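Local coordinates for Phthiocerol/phthiodiolone dimycocerosyl transferase (Mycobacterium tuberculosis, PDB 1Q9J), which probably transfers mycocerosic acids from mycocerosic acid synthase onto phthiocerol, phthiodiolone and phenolphthiocerol, the final esterification in the making of dimycocerosate lipids, at residues A[46-51]-A[70-75]; A[55-60]-A[123-128]; A[94-99]-A[106-111]. All coordinates share one frame; numbering follows the deposited sequence.

How the contacts relate
From the N terminus, the end of helix 36-49 comes first and waits for residues 70-75, which close contact 1 after strands 55-59 and 65-69 have been laid down. Contact 2 opens on strand 55-59 before contact 1 has closed, so the two cross; it closes only at 123-128. Contact 3, a short closure of 94-99, lies wholly within that long span. Contacts 1 and 2 touch through D70 OD2 and H56 ND1, 2.7 Å apart and probably hydrogen-bonded. Contact 1 ties helix 36-49 to the loop after strand 65-69, contact 2 the three-stranded sheet to the loop with the probable active-site histidine, and contact 3 residues 94-99 to strand 105-110 of the five-stranded sheet.

Contact 1. Residues A[46-51]-A[70-75]; sequences LLETHP and DDLLHS
L47 and E48, at the end of helix 36-49, meet L72 and S75 of the loop that follows strand 65-69. The L47 and L72 backbones come closest, 7.4 Å between their CA atoms, and both residues aim their CB atoms at the opposite segment. Their side chains nevertheless do not meet each other: CD1 of L47 goes to S75, while CD2 of L72 meets the carbonyl of L47 and CG of E48. L47 sets CD1 against CB of S75 at 3.5 Å, with OG of S75 farther off at 4.2 Å. S75 thus presents mainly its methylene carbon to the leucine.

L72 puts a single methyl, CD2, into the corner between the helix backbone and the E48 side chain: CD2 is 4.0 Å from O of L47 and also 4.0 Å from CG of E48. The two side chains run at a slant to one another, and E48 offers its aliphatic part while its extended chain carries the carboxylate onward. CG of L72 stands beside its backbone N (chi1 -59°), which directs the branched end at the helix. No hydrogen bond or salt bridge joins the segments; the contact is van der Waals packing, mostly of carbon on carbon, at a partly buried edge of the protein, burying 192 Å² in all. L47 is its buried member, L72 and E48 its exposed ones.

This is plain packing of a helix end on an irregular loop, away from the annotated sites. L47 also packs on L53 and E48 on I155, while H50 NE2 is hydrogen-bonded to OE1 of E138. The end of helix 36-49 thus sits between helix 129-148 and the link from strand 65-69 of the three-stranded sheet to strand 78-80 of the five-stranded one.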
loop_
_atom_site.group_PDB
_atom_site.type_symbol
_atom_site.label_atom_id
_atom_site.label_comp_id
_atom_site.label_asym_id
_atom_site.label_seq_id
_atom_site.Cartn_x
_atom_site.Cartn_y
_atom_site.Cartn_z
ATOM N N LEU A 46 15.589 -14.579 -3.612
ATOM C CA LEU A 46 15.067 -13.320 -3.125
ATOM C C LEU A 46 15.362 -13.223 -1.627
ATOM O O LEU A 46 15.964 -12.254 -1.160
ATOM C CB LEU A 46 13.561 -13.260 -3.357
ATOM C CG LEU A 46 12.815 -12.003 -2.892
ATOM C CD1 LEU A 46 12.639 -11.045 -4.077
ATOM C CD2 LEU A 46 11.454 -12.398 -2.330
ATOM N N LEU A 47 14.946 -14.234 -0.872
ATOM C CA LEU A 47 15.182 -14.231 0.561
ATOM C C LEU A 47 16.635 -14.031 0.929
ATOM O O LEU A 47 16.935 -13.457 1.967
ATOM C CB LEU A 47 14.695 -15.525 1.193
ATOM C CG LEU A 47 13.403 -15.326 1.987
ATOM C CD1 LEU A 47 12.890 -16.670 2.453
ATOM C CD2 LEU A 47 13.662 -14.400 3.166
ATOM N N GLU A 48 17.547 -14.502 0.093
ATOM C CA GLU A 48 18.945 -14.328 0.420
ATOM C C GLU A 48 19.380 -12.902 0.174
ATOM O O GLU A 48 20.390 -12.456 0.711
ATOM C CB GLU A 48 19.793 -15.283 -0.392
ATOM C CG GLU A 48 19.710 -16.697 0.113
ATOM C CD GLU A 48 20.382 -17.666 -0.820
ATOM O OE1 GLU A 48 19.866 -17.861 -1.941
ATOM O OE2 GLU A 48 21.433 -18.220 -0.439
ATOM N N THR A 49 18.612 -12.180 -0.629
ATOM C CA THR A 49 18.959 -10.804 -0.908
ATOM C C THR A 49 18.393 -9.888 0.155
ATOM O O THR A 49 18.870 -8.775 0.346
ATOM C CB THR A 49 18.411 -10.354 -2.252
ATOM O OG1 THR A 49 18.909 -11.211 -3.285
ATOM C CG2 THR A 49 18.837 -8.935 -2.523
ATOM N N HIS A 50 17.380 -10.380 0.852
ATOM C CA HIS A 50 16.719 -9.611 1.891
ATOM C C HIS A 50 16.579 -10.490 3.121
ATOM O O HIS A 50 15.474 -10.777 3.569
ATOM C CB HIS A 50 15.350 -9.187 1.376
ATOM C CG HIS A 50 15.409 -8.505 0.047
ATOM N ND1 HIS A 50 16.091 -7.325 -0.146
ATOM C CD2 HIS A 50 14.911 -8.855 -1.163
ATOM C CE1 HIS A 50 16.014 -6.976 -1.418
ATOM N NE2 HIS A 50 15.304 -7.886 -2.057
ATOM N N PRO A 51 17.707 -10.913 3.700
ATOM C CA PRO A 51 17.640 -11.775 4.878
ATOM C C PRO A 51 16.836 -11.295 6.079
ATOM O O PRO A 51 16.647 -12.047 7.030
ATOM C CB PRO A 51 19.116 -12.029 5.202
ATOM C CG PRO A 51 19.795 -10.815 4.693
ATOM C CD PRO A 51 19.107 -10.589 3.372
ATOM N N ASP A 70 15.583 -15.374 12.172
ATOM C CA ASP A 70 15.299 -16.780 12.003
ATOM C C ASP A 70 16.311 -17.365 11.024
ATOM O O ASP A 70 17.338 -16.752 10.724
ATOM C CB ASP A 70 13.880 -16.990 11.461
ATOM C CG ASP A 70 12.807 -16.767 12.515
ATOM O OD1 ASP A 70 12.969 -17.273 13.640
ATOM O OD2 ASP A 70 11.800 -16.094 12.218
ATOM N N ASP A 71 15.997 -18.550 10.521
ATOM C CA ASP A 71 16.845 -19.256 9.578
ATOM C C ASP A 71 16.149 -19.226 8.231
ATOM O O ASP A 71 14.931 -19.066 8.162
ATOM C CB ASP A 71 17.019 -20.695 10.054
ATOM C CG ASP A 71 15.912 -21.121 11.008
ATOM O OD1 ASP A 71 15.899 -20.630 12.164
ATOM O OD2 ASP A 71 15.044 -21.929 10.604
ATOM N N LEU A 72 16.910 -19.372 7.158
ATOM C CA LEU A 72 16.309 -19.361 5.837
ATOM C C LEU A 72 16.025 -20.803 5.402
ATOM O O LEU A 72 15.338 -21.037 4.403
ATOM C CB LEU A 72 17.240 -18.652 4.834
ATOM C CG LEU A 72 17.634 -17.183 5.098
ATOM C CD1 LEU A 72 18.507 -17.085 6.345
ATOM C CD2 LEU A 72 18.386 -16.618 3.903
ATOM N N LEU A 73 16.540 -21.766 6.168
ATOM C CA LEU A 73 16.342 -23.189 5.859
ATOM C C LEU A 73 14.885 -23.638 6.003
ATOM O O LEU A 73 14.502 -24.691 5.489
ATOM C CB LEU A 73 17.247 -24.073 6.745
ATOM C CG LEU A 73 17.121 -25.613 6.683
ATOM C CD1 LEU A 73 17.294 -26.111 5.255
ATOM C CD2 LEU A 73 18.162 -26.250 7.604
ATOM N N HIS A 74 14.068 -22.846 6.689
ATOM C CA HIS A 74 12.673 -23.228 6.863
ATOM C C HIS A 74 11.736 -22.536 5.870
ATOM O O HIS A 74 10.715 -23.106 5.478
ATOM C CB HIS A 74 12.216 -22.953 8.301
ATOM C CG HIS A 74 11.908 -21.515 8.583
ATOM N ND1 HIS A 74 10.926 -20.819 7.910
ATOM C CD2 HIS A 74 12.449 -20.642 9.465
ATOM C CE1 HIS A 74 10.876 -19.581 8.365
ATOM N NE2 HIS A 74 11.791 -19.445 9.309
ATOM N N SER A 75 12.079 -21.317 5.455
ATOM C CA SER A 75 11.235 -20.581 4.511
ATOM C C SER A 75 11.314 -21.087 3.070
ATOM O O SER A 75 12.344 -20.982 2.403
ATOM C CB SER A 75 11.554 -19.079 4.555
ATOM O OG SER A 75 10.921 -18.464 5.667
#

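Contact 2. Residues A[55-60]-A[123-128]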
loop_
_atom_site.group_PDB
_atom_site.type_symbol
_atom_site.label_atom_id
_atom_site.label_comp_id
_atom_site.label_asym_id
_atom_site.label_seq_id
_atom_site.Cartn_x
_atom_site.Cartn_y
_atom_site.Cartn_z
ATOM N N SER A 55 12.537 -13.392 9.490
ATOM C CA SER A 55 12.489 -13.180 10.919
ATOM C C SER A 55 11.065 -13.128 11.419
ATOM O O SER A 55 10.134 -13.468 10.698
ATOM C CB SER A 55 13.165 -11.870 11.257
ATOM O OG SER A 55 12.314 -10.792 10.902
ATOM N N HIS A 56 10.916 -12.688 12.664
ATOM C CA HIS A 56 9.620 -12.577 13.294
ATOM C C HIS A 56 9.705 -11.525 14.377
ATOM O O HIS A 56 10.789 -11.024 14.674
ATOM C CB HIS A 56 9.201 -13.906 13.910
ATOM C CG HIS A 56 10.122 -14.397 14.978
ATOM N ND1 HIS A 56 11.207 -15.206 14.712
ATOM C CD2 HIS A 56 10.147 -14.157 16.311
ATOM C CE1 HIS A 56 11.861 -15.440 15.835
ATOM N NE2 HIS A 56 11.238 -14.815 16.820
ATOM N N LEU A 57 8.561 -11.203 14.975
ATOM C CA LEU A 57 8.500 -10.185 16.016
ATOM C C LEU A 57 8.270 -10.767 17.396
ATOM O O LEU A 57 7.547 -11.744 17.551
ATOM C CB LEU A 57 7.373 -9.206 15.721
ATOM C CG LEU A 57 7.496 -8.343 14.481
ATOM C CD1 LEU A 57 6.117 -7.942 14.044
ATOM C CD2 LEU A 57 8.378 -7.150 14.756
ATOM N N GLU A 58 8.880 -10.134 18.389
ATOM C CA GLU A 58 8.751 -10.543 19.773
ATOM C C GLU A 58 8.599 -9.280 20.601
ATOM O O GLU A 58 9.458 -8.411 20.551
ATOM C CB GLU A 58 9.996 -11.312 20.205
ATOM C CG GLU A 58 10.092 -12.696 19.583
ATOM C CD GLU A 58 11.295 -13.483 20.090
ATOM O OE1 GLU A 58 11.781 -13.170 21.203
ATOM O OE2 GLU A 58 11.731 -14.421 19.385
ATOM N N GLN A 59 7.504 -9.160 21.343
ATOM C CA GLN A 59 7.304 -7.967 22.148
ATOM C C GLN A 59 8.211 -7.986 23.369
ATOM O O GLN A 59 8.061 -8.826 24.258
ATOM C CB GLN A 59 5.849 -7.856 22.572
ATOM C CG GLN A 59 5.271 -9.162 23.054
ATOM C CD GLN A 59 3.788 -9.060 23.330
ATOM O OE1 GLN A 59 3.349 -8.210 24.113
ATOM N NE2 GLN A 59 3.001 -9.927 22.687
ATOM N N SER A 60 9.157 -7.052 23.397
ATOM C CA SER A 60 10.115 -6.936 24.488
ATOM C C SER A 60 9.442 -6.559 25.795
ATOM O O SER A 60 8.305 -6.072 25.812
ATOM C CB SER A 60 11.158 -5.870 24.164
ATOM O OG SER A 60 10.596 -4.577 24.305
ATOM N N HIS A 123 4.669 -8.877 6.043
ATOM C CA HIS A 123 4.303 -8.053 7.165
ATOM C C HIS A 123 4.658 -6.604 6.828
ATOM O O HIS A 123 5.777 -6.305 6.386
ATOM C CB HIS A 123 5.029 -8.514 8.413
ATOM C CG HIS A 123 4.459 -7.937 9.663
ATOM N ND1 HIS A 123 3.532 -8.608 10.429
ATOM C CD2 HIS A 123 4.594 -6.705 10.214
ATOM C CE1 HIS A 123 3.111 -7.813 11.400
ATOM N NE2 HIS A 123 3.738 -6.655 11.286
ATOM N N HIS A 124 3.703 -5.704 7.042
ATOM C CA HIS A 124 3.886 -4.287 6.713
ATOM C C HIS A 124 5.022 -3.546 7.442
ATOM O O HIS A 124 5.433 -2.463 7.028
ATOM C CB HIS A 124 2.564 -3.539 6.923
ATOM C CG HIS A 124 2.381 -2.346 6.030
ATOM N ND1 HIS A 124 3.272 -1.295 5.993
ATOM C CD2 HIS A 124 1.365 -2.004 5.201
ATOM C CE1 HIS A 124 2.812 -0.358 5.186
ATOM N NE2 HIS A 124 1.654 -0.763 4.692
ATOM N N CYS A 125 5.538 -4.138 8.507
ATOM C CA CYS A 125 6.604 -3.501 9.233
ATOM C C CYS A 125 7.907 -3.671 8.433
ATOM O O CYS A 125 8.947 -3.114 8.768
ATOM C CB CYS A 125 6.737 -4.118 10.637
ATOM S SG CYS A 125 7.824 -5.617 10.731
ATOM N N MET A 126 7.846 -4.434 7.359
ATOM C CA MET A 126 9.035 -4.638 6.572
ATOM C C MET A 126 8.999 -3.940 5.235
ATOM O O MET A 126 9.990 -3.944 4.503
ATOM C CB MET A 126 9.222 -6.121 6.356
ATOM C CG MET A 126 9.394 -6.848 7.670
ATOM S SD MET A 126 11.071 -6.625 8.324
ATOM C CE MET A 126 11.893 -7.519 7.042
ATOM N N ALA A 127 7.868 -3.339 4.896
ATOM C CA ALA A 127 7.782 -2.689 3.609
ATOM C C ALA A 127 6.466 -1.988 3.405
ATOM O O ALA A 127 5.422 -2.462 3.847
ATOM C CB ALA A 127 7.985 -3.710 2.513
ATOM N N ASP A 128 6.528 -0.829 2.770
ATOM C CA ASP A 128 5.318 -0.127 2.458
ATOM C C ASP A 128 4.991 -0.576 1.038
ATOM O O ASP A 128 5.659 -1.457 0.480
ATOM C CB ASP A 128 5.508 1.394 2.548
ATOM C CG ASP A 128 6.761 1.902 1.815
ATOM O OD1 ASP A 128 6.982 1.546 0.621
ATOM O OD2 ASP A 128 7.518 2.690 2.436
#
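L57 of strand 55-59 lays CD1 over one face of the H123 imidazole, a CH-pi contact with the methyl 4.1 Å from the ring centroid and 23° off the ring normal. The methyl is displaced toward the rim, and NE2 of H123 is its nearest ring atom at 3.9 Å. CD2, the other branch of L57, packs on SG of C125 at 4.3 Å. CG of H123 is anti to the backbone N (chi1 -166°), which extends the ring toward the strand. The loop bends back just beyond it, M126 N bonding to H123 O at 3.0 Å.

H123 to D128 form the HHxxxD motif of the chloramphenicol acetyltransferase-like acyltransferases, in which the second histidine, H124, is the probable proton acceptor and D128 probably organises the site. L57 thus meets the first histidine, whose ring also makes an edge-to-face contact with F23. H124 stacks on F17 of helix 12-19. D128 N-caps helix 129-148 through OD1 to H131 N; its OD2 forms a salt bridge with NH1 of R269 and accepts a hydrogen bond from L284 N. The L57 side chain also packs on L10 and A18, and its backbone is bonded to Q100.

Contact 3. Residues A[94-99]-A[106-111]; sequences AELRLD and HLQLIL
L98 lies opposite H106 and L96 opposite Q108, so residues 94-99 run antiparallel to strand 105-110, but their CA atoms are 8.3 Å and 9.5 Å apart, too distant for backbone pairing. The irregular segment is instead laid over one face of the five-stranded mixed sheet of the chloramphenicol acetyltransferase-like fold. H106 and Q108, two positions apart on the strand, both direct their CB atoms toward residues 94-99.

L98 brings CD2 to CD2 of H106 at 3.6 Å, the two side chains passing alongside and running opposite ways. L98 is the buried partner and packs also on Y121 and Y369. L96 and Q108 come from opposite directions: CD2 of L96 is 3.9 Å from NE2 of Q108, and O of E95 stands 4.0 Å from the same nitrogen, too long for a hydrogen bond. Q108 gets there by a fully extended chain, its CG anti to the backbone N (chi1 -176°), and its side chain also touches I80 and Y121. On the overlying segment CB of R97 points away from the strand; NH2 of R97 lies 2.9 Å from OD1 of D99, a salt bridge in which the oxygen sits well out of the guanidinium plane.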
loop_
_atom_site.group_PDB
_atom_site.type_symbol
_atom_site.label_atom_id
_atom_site.label_comp_id
_atom_site.label_asym_id
_atom_site.label_seq_id
_atom_site.Cartn_x
_atom_site.Cartn_y
_atom_site.Cartn_z
ATOM N N ALA A 94 -9.689 -20.691 3.715
ATOM C CA ALA A 94 -8.544 -19.989 4.282
ATOM C C ALA A 94 -7.272 -20.831 4.144
ATOM O O ALA A 94 -6.406 -20.540 3.314
ATOM C CB ALA A 94 -8.807 -19.658 5.748
ATOM N N GLU A 95 -7.161 -21.877 4.955
ATOM C CA GLU A 95 -5.992 -22.749 4.906
ATOM C C GLU A 95 -4.681 -21.967 4.997
ATOM O O GLU A 95 -3.908 -21.932 4.040
ATOM C CB GLU A 95 -6.009 -23.591 3.617
ATOM C CG GLU A 95 -6.673 -24.969 3.739
ATOM C CD GLU A 95 -5.673 -26.091 4.005
ATOM O OE1 GLU A 95 -4.889 -26.431 3.085
ATOM O OE2 GLU A 95 -5.666 -26.625 5.138
ATOM N N LEU A 96 -4.454 -21.327 6.147
ATOM C CA LEU A 96 -3.229 -20.559 6.427
ATOM C C LEU A 96 -3.378 -19.645 7.638
ATOM O O LEU A 96 -4.414 -19.013 7.849
ATOM C CB LEU A 96 -2.781 -19.730 5.217
ATOM C CG LEU A 96 -1.362 -19.147 5.312
ATOM C CD1 LEU A 96 -0.347 -20.216 5.699
ATOM C CD2 LEU A 96 -0.994 -18.536 3.976
ATOM N N ARG A 97 -2.315 -19.583 8.426
ATOM C CA ARG A 97 -2.300 -18.784 9.636
ATOM C C ARG A 97 -1.081 -17.870 9.689
ATOM O O ARG A 97 0.043 -18.322 9.924
ATOM C CB ARG A 97 -2.302 -19.715 10.849
ATOM C CG ARG A 97 -2.104 -19.027 12.176
ATOM C CD ARG A 97 -1.200 -19.854 13.070
ATOM N NE ARG A 97 -0.952 -19.182 14.343
ATOM C CZ ARG A 97 -0.072 -19.594 15.251
ATOM N NH1 ARG A 97 0.654 -20.683 15.027
ATOM N NH2 ARG A 97 0.081 -18.920 16.384
ATOM N N LEU A 98 -1.318 -16.582 9.470
ATOM C CA LEU A 98 -0.254 -15.588 9.496
ATOM C C LEU A 98 -0.009 -15.230 10.944
ATOM O O LEU A 98 -0.948 -14.930 11.673
ATOM C CB LEU A 98 -0.674 -14.333 8.737
ATOM C CG LEU A 98 -1.130 -14.558 7.306
ATOM C CD1 LEU A 98 -1.825 -13.319 6.837
ATOM C CD2 LEU A 98 0.033 -14.928 6.404
ATOM N N ASP A 99 1.252 -15.248 11.359
ATOM C CA ASP A 99 1.577 -14.927 12.738
ATOM C C ASP A 99 2.905 -14.184 12.859
ATOM O O ASP A 99 3.950 -14.729 12.514
ATOM C CB ASP A 99 1.642 -16.215 13.555
ATOM C CG ASP A 99 1.889 -15.959 15.024
ATOM O OD1 ASP A 99 2.079 -16.933 15.778
ATOM O OD2 ASP A 99 1.886 -14.783 15.431
ATOM N N HIS A 106 5.402 -15.122 3.389
ATOM C CA HIS A 106 4.808 -16.372 2.923
ATOM C C HIS A 106 4.536 -16.288 1.421
ATOM O O HIS A 106 3.884 -15.347 0.952
ATOM C CB HIS A 106 3.486 -16.643 3.661
ATOM C CG HIS A 106 3.656 -17.083 5.087
ATOM N ND1 HIS A 106 4.212 -18.294 5.428
ATOM C CD2 HIS A 106 3.333 -16.475 6.253
ATOM C CE1 HIS A 106 4.226 -18.417 6.746
ATOM N NE2 HIS A 106 3.699 -17.328 7.270
ATOM N N LEU A 107 5.051 -17.253 0.662
ATOM C CA LEU A 107 4.806 -17.284 -0.780
ATOM C C LEU A 107 3.879 -18.462 -1.062
ATOM O O LEU A 107 4.297 -19.615 -1.028
ATOM C CB LEU A 107 6.112 -17.442 -1.574
ATOM C CG LEU A 107 5.876 -17.468 -3.094
ATOM C CD1 LEU A 107 5.008 -16.282 -3.495
ATOM C CD2 LEU A 107 7.196 -17.442 -3.849
ATOM N N GLN A 108 2.618 -18.165 -1.350
ATOM C CA GLN A 108 1.629 -19.209 -1.601
ATOM C C GLN A 108 1.211 -19.366 -3.066
ATOM O O GLN A 108 0.576 -18.479 -3.636
ATOM C CB GLN A 108 0.392 -18.933 -0.750
ATOM C CG GLN A 108 -0.671 -20.001 -0.839
ATOM C CD GLN A 108 -1.978 -19.535 -0.248
ATOM O OE1 GLN A 108 -2.557 -18.548 -0.710
ATOM N NE2 GLN A 108 -2.458 -20.240 0.776
ATOM N N LEU A 109 1.559 -20.505 -3.659
ATOM C CA LEU A 109 1.207 -20.792 -5.043
ATOM C C LEU A 109 0.095 -21.837 -5.138
ATOM O O LEU A 109 0.265 -22.971 -4.693
ATOM C CB LEU A 109 2.421 -21.308 -5.806
ATOM C CG LEU A 109 2.110 -21.733 -7.244
ATOM C CD1 LEU A 109 1.659 -20.521 -8.041
ATOM C CD2 LEU A 109 3.339 -22.374 -7.870
ATOM N N ILE A 110 -1.032 -21.458 -5.732
ATOM C CA ILE A 110 -2.162 -22.375 -5.876
ATOM C C ILE A 110 -2.403 -22.741 -7.346
ATOM O O ILE A 110 -2.914 -21.932 -8.119
ATOM C CB ILE A 110 -3.457 -21.760 -5.300
ATOM C CG1 ILE A 110 -3.191 -21.177 -3.920
ATOM C CG2 ILE A 110 -4.527 -22.831 -5.168
ATOM C CD1 ILE A 110 -4.406 -20.533 -3.299
ATOM N N LEU A 111 -2.045 -23.969 -7.712
ATOM C CA LEU A 111 -2.213 -24.460 -9.071
ATOM C C LEU A 111 -3.683 -24.539 -9.470
ATOM O O LEU A 111 -4.536 -24.934 -8.670
ATOM C CB LEU A 111 -1.561 -25.835 -9.210
ATOM C CG LEU A 111 -0.079 -25.925 -8.856
ATOM C CD1 LEU A 111 0.301 -27.388 -8.724
ATOM C CD2 LEU A 111 0.774 -25.242 -9.914
#